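Local coordinates for protein unsaturated glucuronyl hydrolase (Streptococcus agalactiae, PDB 2ZZR) that hydrolyses unsaturated hyaluronate, chondroitin and heparin disaccharides, releasing the unsaturated uronic acid by cleaving (1->3) and (1->4) glycosidic bonds, at residues K37-N42 with L351-L357; W68-W73 with I376-Y381. All coordinates share one frame; numbering follows the deposited sequence.

Interaction 1: K37-N42 with L351-L357; sequences KQLYIN and LIAGRPL
Gln-38 and Leu-351 bring their CA atoms to 5.8 Å and Asn-42 and Ala-353 to nearly the same spacing, which shows the 351-357 loop running along one side of segment 37-42 of helix 25-46. This is a helix-to-loop contact on the outer part of the alpha/alpha barrel of a glycoside hydrolase family 88 enzyme, and the loop turns back through a type II beta turn from Ile-352 to Arg-355. Gly-354 has a positive phi (88°) that suits glycine at the third position of such a turn.

Two side-chain amides, one helical turn apart, hydrogen-bond the backbone of the turn. Asn-42 uses both ends: OD1 accepts from Gly-354 N at 2.8 Å, while ND2 donates to Arg-355 O, which lies in its amide plane, with an N-H...O angle of 163°. Gln-38 CG stands anti to the backbone N (chi1 -168°) and the chain then bends at chi2, delivering NE2 to Ile-352 O at 3.0 Å. Because Arg-355 N also donates to Ile-352 O, from the opposite face of that carbonyl, the side-chain bond reinforces the turn's own.

Apolar groups flank the amides. Ile-41 meets the loop with both branches, CD1 against Leu-351 CB and CG2 against Ala-353 CB. Leu-357 CD2 packs on Leu-39 CD2 at 3.8 Å, the two side chains crossing at about a right angle. The Arg-355 guanidinium leads away to Asn-348.

The amides are themselves coupled: Gln-38 NE2 donates to Asn-42 OD1 at 3.1 Å, on the opposite face from Gly-354 N.

Interaction 2: W68-W73 with I376-Y381; sequences WTNGFW and IWGDYY
Phe-72 enters helix 376-390 as a knob, its side chain set among Ile-376, Trp-377, Tyr-380 and Tyr-381; its CA lies 5.6 Å from that of Tyr-380. The interface is buried and is built from apolar and aromatic groups.

One directed interaction is a CH-pi contact. Trp-377 CB stands 3.6 Å from the centroid of the Phe-72 ring and only 11° off its normal, hence squarely over one face.

Three aromatic pairs are oblique, neither stacked nor edge-to-face. The Phe-72 ring meets that of Tyr-380 at 45° and that of Tyr-381 at 61°, making a three-ring cluster. Tyr-381 OH comes to the Phe-72 edge, 3.7 Å from CE1, and this buried hydroxyl has no hydrogen-bonding partner in the model. Trp-68 and Trp-377 form the third pair, their six-membered rings 5.0 Å apart between centroids; Trp-68 CH2 lies over one face of the Trp-377 indole, toward its rim.

Aliphatic contacts complete the interface. Ile-376 CG1, anti to the backbone N, touches Phe-72 CB at 3.7 Å, while CG2 meets Thr-69 CB at 3.5 Å. Thr-69 CG2 reaches Trp-377 CZ3 and also lies over the Trp-68 ring, bridging the two indoles.

The tryptophan end adjoins the probable substrate site, with Trp-377 about 3 Å from Arg-246 and Trp-68 about 4 Å from Asp-114, the likely nucleophile, between nearest side-chain atoms. Helix 115-130 contributes Phe-117 against Phe-72 and Trp-68, strand 50-56 places Pro-51 against Ile-376, and helix 25-46 packs on Trp-73.

How the interactions relate
The centres of interactions 1 and 2 lie 14 Å apart, and their segments alternate along the chain: 37-42, 68-73, 351-357, 376-381. Both contacts therefore join N-terminal and C-terminal parts of the chain across some 300 intervening residues, consistent with a barrel whose first and last helices meet. Interaction 1 is peripheral, about 21 Å from the chain centre, and away from the catalytic and substrate-binding residues; interaction 2 is about 9 Å from that centre and borders the probable catalytic pocket. They touch directly: Leu-357 N probably hydrogen-bonds Asp-379 OD2 (3.1 Å), and Trp-73 packs its CH2 on Asn-42 CB (3.8 Å). Helices 25-46, 70-84 and 376-390 thus form a continuous path of contacts from rim to interior.

Interaction 1: K37-N42 with L351-L357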
loop_
_atom_site.group_PDB
_atom_site.type_symbol
_atom_site.label_atom_id
_atom_site.label_comp_id
_atom_site.label_asym_id
_atom_site.label_seq_id
_atom_site.Cartn_x
_atom_site.Cartn_y
_atom_site.Cartn_z
ATOM N N LYS A 37 -15.141 15.468 5.238
ATOM C CA LYS A 37 -16.005 15.755 6.389
ATOM C C LYS A 37 -15.608 14.892 7.587
ATOM O O LYS A 37 -15.532 15.384 8.716
ATOM C CB LYS A 37 -17.474 15.531 6.037
ATOM C CG LYS A 37 -18.077 16.636 5.177
ATOM C CD LYS A 37 -19.487 16.285 4.776
ATOM C CE LYS A 37 -20.051 17.304 3.797
ATOM N NZ LYS A 37 -21.406 16.880 3.348
ATOM N N GLN A 38 -15.331 13.613 7.330
ATOM C CA GLN A 38 -14.843 12.711 8.377
ATOM C C GLN A 38 -13.440 13.092 8.858
ATOM O O GLN A 38 -13.163 13.048 10.054
ATOM C CB GLN A 38 -14.879 11.247 7.914
ATOM C CG GLN A 38 -14.657 10.228 9.051
ATOM C CD GLN A 38 -15.665 10.396 10.182
ATOM O OE1 GLN A 38 -16.862 10.171 9.996
ATOM N NE2 GLN A 38 -15.181 10.792 11.360
ATOM N N LEU A 39 -12.563 13.478 7.931
ATOM C CA LEU A 39 -11.201 13.880 8.293
ATOM C C LEU A 39 -11.177 15.111 9.196
ATOM O O LEU A 39 -10.403 15.164 10.151
ATOM C CB LEU A 39 -10.328 14.116 7.053
ATOM C CG LEU A 39 -9.889 12.888 6.239
ATOM C CD1 LEU A 39 -8.935 13.325 5.136
ATOM C CD2 LEU A 39 -9.225 11.822 7.119
ATOM N N TYR A 40 -12.032 16.089 8.901
ATOM C CA TYR A 40 -12.105 17.297 9.728
ATOM C C TYR A 40 -12.590 17.003 11.146
ATOM O O TYR A 40 -12.042 17.539 12.115
ATOM C CB TYR A 40 -12.969 18.368 9.059
ATOM C CG TYR A 40 -12.208 19.191 8.045
ATOM C CD1 TYR A 40 -12.352 18.951 6.679
ATOM C CD2 TYR A 40 -11.334 20.200 8.450
ATOM C CE1 TYR A 40 -11.654 19.702 5.741
ATOM C CE2 TYR A 40 -10.632 20.955 7.520
ATOM C CZ TYR A 40 -10.796 20.698 6.166
ATOM O OH TYR A 40 -10.112 21.444 5.235
ATOM N N ILE A 41 -13.597 16.139 11.249
ATOM C CA ILE A 41 -14.100 15.629 12.530
ATOM C C ILE A 41 -12.989 14.895 13.300
ATOM O O ILE A 41 -12.861 15.048 14.518
ATOM C CB ILE A 41 -15.347 14.727 12.314
ATOM C CG1 ILE A 41 -16.554 15.582 11.901
ATOM C CG2 ILE A 41 -15.675 13.893 13.563
ATOM C CD1 ILE A 41 -17.751 14.791 11.426
ATOM N N ASN A 42 -12.170 14.129 12.581
ATOM C CA ASN A 42 -11.070 13.387 13.205
ATOM C C ASN A 42 -9.833 14.201 13.585
ATOM O O ASN A 42 -9.125 13.832 14.517
ATOM C CB ASN A 42 -10.690 12.164 12.361
ATOM C CG ASN A 42 -11.737 11.065 12.431
ATOM O OD1 ASN A 42 -12.692 11.143 13.210
ATOM N ND2 ASN A 42 -11.556 10.024 11.624
ATOM N N LEU A 351 -21.048 10.295 10.200
ATOM C CA LEU A 351 -20.045 11.312 10.502
ATOM C C LEU A 351 -19.969 11.619 11.995
ATOM O O LEU A 351 -20.580 12.579 12.479
ATOM C CB LEU A 351 -20.305 12.594 9.697
ATOM C CG LEU A 351 -20.252 12.545 8.165
ATOM C CD1 LEU A 351 -20.605 13.910 7.599
ATOM C CD2 LEU A 351 -18.895 12.081 7.647
ATOM N N ILE A 352 -19.220 10.791 12.720
ATOM C CA ILE A 352 -18.959 11.010 14.147
ATOM C C ILE A 352 -17.483 10.750 14.464
ATOM O O ILE A 352 -16.803 10.033 13.722
ATOM C CB ILE A 352 -19.886 10.169 15.075
ATOM C CG1 ILE A 352 -19.725 8.670 14.824
ATOM C CG2 ILE A 352 -21.355 10.587 14.912
ATOM C CD1 ILE A 352 -20.235 7.789 15.956
ATOM N N ALA A 353 -17.005 11.336 15.560
ATOM C CA ALA A 353 -15.596 11.272 15.951
ATOM C C ALA A 353 -15.042 9.846 15.965
ATOM O O ALA A 353 -15.647 8.939 16.541
ATOM C CB ALA A 353 -15.386 11.948 17.310
ATOM N N GLY A 354 -13.906 9.661 15.296
ATOM C CA GLY A 354 -13.198 8.381 15.296
ATOM C C GLY A 354 -13.599 7.355 14.249
ATOM O O GLY A 354 -12.985 6.292 14.168
ATOM N N ARG A 355 -14.627 7.652 13.455
ATOM C CA ARG A 355 -15.023 6.766 12.355
ATOM C C ARG A 355 -13.936 6.777 11.275
ATOM O O ARG A 355 -13.219 7.770 11.129
ATOM C CB ARG A 355 -16.365 7.193 11.746
ATOM C CG ARG A 355 -17.591 7.019 12.652
ATOM C CD ARG A 355 -18.134 5.604 12.678
ATOM N NE ARG A 355 -18.776 5.208 11.422
ATOM C CZ ARG A 355 -19.479 4.093 11.259
ATOM N NH1 ARG A 355 -20.021 3.814 10.081
ATOM N NH2 ARG A 355 -19.647 3.255 12.273
ATOM N N PRO A 356 -13.804 5.663 10.526
ATOM C CA PRO A 356 -12.852 5.616 9.423
ATOM C C PRO A 356 -13.481 6.153 8.136
ATOM O O PRO A 356 -14.685 6.403 8.094
ATOM C CB PRO A 356 -12.576 4.119 9.281
ATOM C CG PRO A 356 -13.865 3.475 9.652
ATOM C CD PRO A 356 -14.528 4.387 10.674
ATOM N N LEU A 357 -12.672 6.330 7.097
ATOM C CA LEU A 357 -13.193 6.729 5.794
ATOM C C LEU A 357 -13.868 5.553 5.105
ATOM O O LEU A 357 -14.845 5.722 4.366
ATOM C CB LEU A 357 -12.060 7.270 4.912
ATOM C CG LEU A 357 -11.184 8.405 5.449
ATOM C CD1 LEU A 357 -10.238 8.877 4.370
ATOM C CD2 LEU A 357 -12.048 9.572 5.964
#

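Interaction 2: W68-W73 with I376-Y381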
loop_
_atom_site.group_PDB
_atom_site.type_symbol
_atom_site.label_atom_id
_atom_site.label_comp_id
_atom_site.label_asym_id
_atom_site.label_seq_id
_atom_site.Cartn_x
_atom_site.Cartn_y
_atom_site.Cartn_z
ATOM N N TRP A 68 3.554 1.255 12.882
ATOM C CA TRP A 68 3.981 1.237 11.478
ATOM C C TRP A 68 3.019 2.026 10.590
ATOM O O TRP A 68 3.276 2.203 9.396
ATOM C CB TRP A 68 4.118 -0.205 10.949
ATOM C CG TRP A 68 2.821 -0.967 10.768
ATOM C CD1 TRP A 68 2.150 -1.683 11.722
ATOM C CD2 TRP A 68 2.058 -1.104 9.558
ATOM N NE1 TRP A 68 1.020 -2.249 11.186
ATOM C CE2 TRP A 68 0.936 -1.911 9.860
ATOM C CE3 TRP A 68 2.212 -0.617 8.249
ATOM C CZ2 TRP A 68 -0.038 -2.239 8.903
ATOM C CZ3 TRP A 68 1.246 -0.947 7.292
ATOM C CH2 TRP A 68 0.135 -1.754 7.627
ATOM N N THR A 69 1.939 2.512 11.198
ATOM C CA THR A 69 0.766 3.017 10.479
ATOM C C THR A 69 0.561 4.533 10.581
ATOM O O THR A 69 -0.344 5.077 9.940
ATOM C CB THR A 69 -0.512 2.361 11.018
ATOM O OG1 THR A 69 -0.515 2.422 12.454
ATOM C CG2 THR A 69 -0.609 0.908 10.578
ATOM N N ASN A 70 1.377 5.207 11.389
ATOM C CA ASN A 70 1.152 6.638 11.673
ATOM C C ASN A 70 1.172 7.539 10.438
ATOM O O ASN A 70 0.415 8.511 10.370
ATOM C CB ASN A 70 2.153 7.161 12.693
ATOM C CG ASN A 70 2.053 6.438 14.011
ATOM O OD1 ASN A 70 1.363 6.888 14.935
ATOM N ND2 ASN A 70 2.722 5.302 14.102
ATOM N N GLY A 71 2.028 7.201 9.479
ATOM C CA GLY A 71 2.179 7.970 8.235
ATOM C C GLY A 71 0.932 8.022 7.370
ATOM O O GLY A 71 0.747 8.984 6.618
ATOM N N PHE A 72 0.080 6.997 7.471
ATOM C CA PHE A 72 -1.163 6.937 6.698
ATOM C C PHE A 72 -2.153 8.018 7.121
ATOM O O PHE A 72 -2.885 8.550 6.288
ATOM C CB PHE A 72 -1.816 5.551 6.778
ATOM C CG PHE A 72 -1.000 4.461 6.141
ATOM C CD1 PHE A 72 -0.723 4.487 4.771
ATOM C CD2 PHE A 72 -0.508 3.405 6.907
ATOM C CE1 PHE A 72 0.033 3.477 4.173
ATOM C CE2 PHE A 72 0.254 2.394 6.319
ATOM C CZ PHE A 72 0.523 2.430 4.952
ATOM N N TRP A 73 -2.159 8.348 8.412
ATOM C CA TRP A 73 -2.969 9.462 8.915
ATOM C C TRP A 73 -2.528 10.782 8.265
ATOM O O TRP A 73 -3.344 11.484 7.659
ATOM C CB TRP A 73 -2.890 9.545 10.447
ATOM C CG TRP A 73 -3.410 10.845 11.022
ATOM C CD1 TRP A 73 -2.687 11.785 11.701
ATOM C CD2 TRP A 73 -4.756 11.346 10.950
ATOM N NE1 TRP A 73 -3.499 12.837 12.066
ATOM C CE2 TRP A 73 -4.771 12.595 11.616
ATOM C CE3 TRP A 73 -5.950 10.858 10.395
ATOM C CZ2 TRP A 73 -5.935 13.368 11.740
ATOM C CZ3 TRP A 73 -7.114 11.629 10.515
ATOM C CH2 TRP A 73 -7.092 12.870 11.186
ATOM N N ILE A 376 -6.310 2.301 8.874
ATOM C CA ILE A 376 -5.799 3.593 8.420
ATOM C C ILE A 376 -5.129 3.534 7.042
ATOM O O ILE A 376 -5.180 4.512 6.289
ATOM C CB ILE A 376 -4.919 4.288 9.497
ATOM C CG1 ILE A 376 -4.674 5.769 9.157
ATOM C CG2 ILE A 376 -3.612 3.514 9.745
ATOM C CD1 ILE A 376 -5.968 6.594 8.996
ATOM N N TRP A 377 -4.522 2.396 6.702
ATOM C CA TRP A 377 -3.956 2.252 5.347
ATOM C C TRP A 377 -5.062 2.100 4.293
ATOM O O TRP A 377 -4.946 2.620 3.182
ATOM C CB TRP A 377 -2.928 1.105 5.267
ATOM C CG TRP A 377 -3.492 -0.221 5.651
ATOM C CD1 TRP A 377 -4.007 -1.171 4.816
ATOM C CD2 TRP A 377 -3.606 -0.744 6.979
ATOM N NE1 TRP A 377 -4.440 -2.260 5.548
ATOM C CE2 TRP A 377 -4.201 -2.022 6.877
ATOM C CE3 TRP A 377 -3.262 -0.255 8.249
ATOM C CZ2 TRP A 377 -4.462 -2.820 7.996
ATOM C CZ3 TRP A 377 -3.524 -1.048 9.361
ATOM C CH2 TRP A 377 -4.124 -2.311 9.224
ATOM N N GLY A 378 -6.140 1.404 4.651
ATOM C CA GLY A 378 -7.314 1.301 3.783
ATOM C C GLY A 378 -7.929 2.668 3.544
ATOM O O GLY A 378 -8.284 3.004 2.413
ATOM N N ASP A 379 -8.037 3.465 4.606
ATOM C CA ASP A 379 -8.505 4.851 4.482
ATOM C C ASP A 379 -7.597 5.642 3.552
ATOM O O ASP A 379 -8.075 6.341 2.649
ATOM C CB ASP A 379 -8.523 5.540 5.845
ATOM C CG ASP A 379 -9.675 5.087 6.722
ATOM O OD1 ASP A 379 -10.458 4.201 6.313
ATOM O OD2 ASP A 379 -9.792 5.638 7.839
ATOM N N TYR A 380 -6.290 5.517 3.783
ATOM C CA TYR A 380 -5.306 6.228 2.990
ATOM C C TYR A 380 -5.390 5.861 1.494
ATOM O O TYR A 380 -5.473 6.754 0.641
ATOM C CB TYR A 380 -3.860 6.051 3.513
ATOM C CG TYR A 380 -2.927 6.680 2.516
ATOM C CD1 TYR A 380 -2.350 5.914 1.509
ATOM C CD2 TYR A 380 -2.723 8.061 2.501
ATOM C CE1 TYR A 380 -1.556 6.490 0.537
ATOM C CE2 TYR A 380 -1.920 8.653 1.528
ATOM C CZ TYR A 380 -1.349 7.855 0.545
ATOM O OH TYR A 380 -0.567 8.392 -0.442
ATOM N N TYR A 381 -5.354 4.564 1.177
ATOM C CA TYR A 381 -5.350 4.149 -0.234
ATOM C C TYR A 381 -6.685 4.408 -0.942
ATOM O O TYR A 381 -6.718 4.667 -2.150
ATOM C CB TYR A 381 -4.872 2.697 -0.397
ATOM C CG TYR A 381 -3.401 2.540 -0.074
ATOM C CD1 TYR A 381 -2.425 3.170 -0.851
ATOM C CD2 TYR A 381 -2.981 1.759 1.010
ATOM C CE1 TYR A 381 -1.070 3.043 -0.550
ATOM C CE2 TYR A 381 -1.635 1.622 1.312
ATOM C CZ TYR A 381 -0.689 2.255 0.530
ATOM O OH TYR A 381 0.637 2.125 0.835
#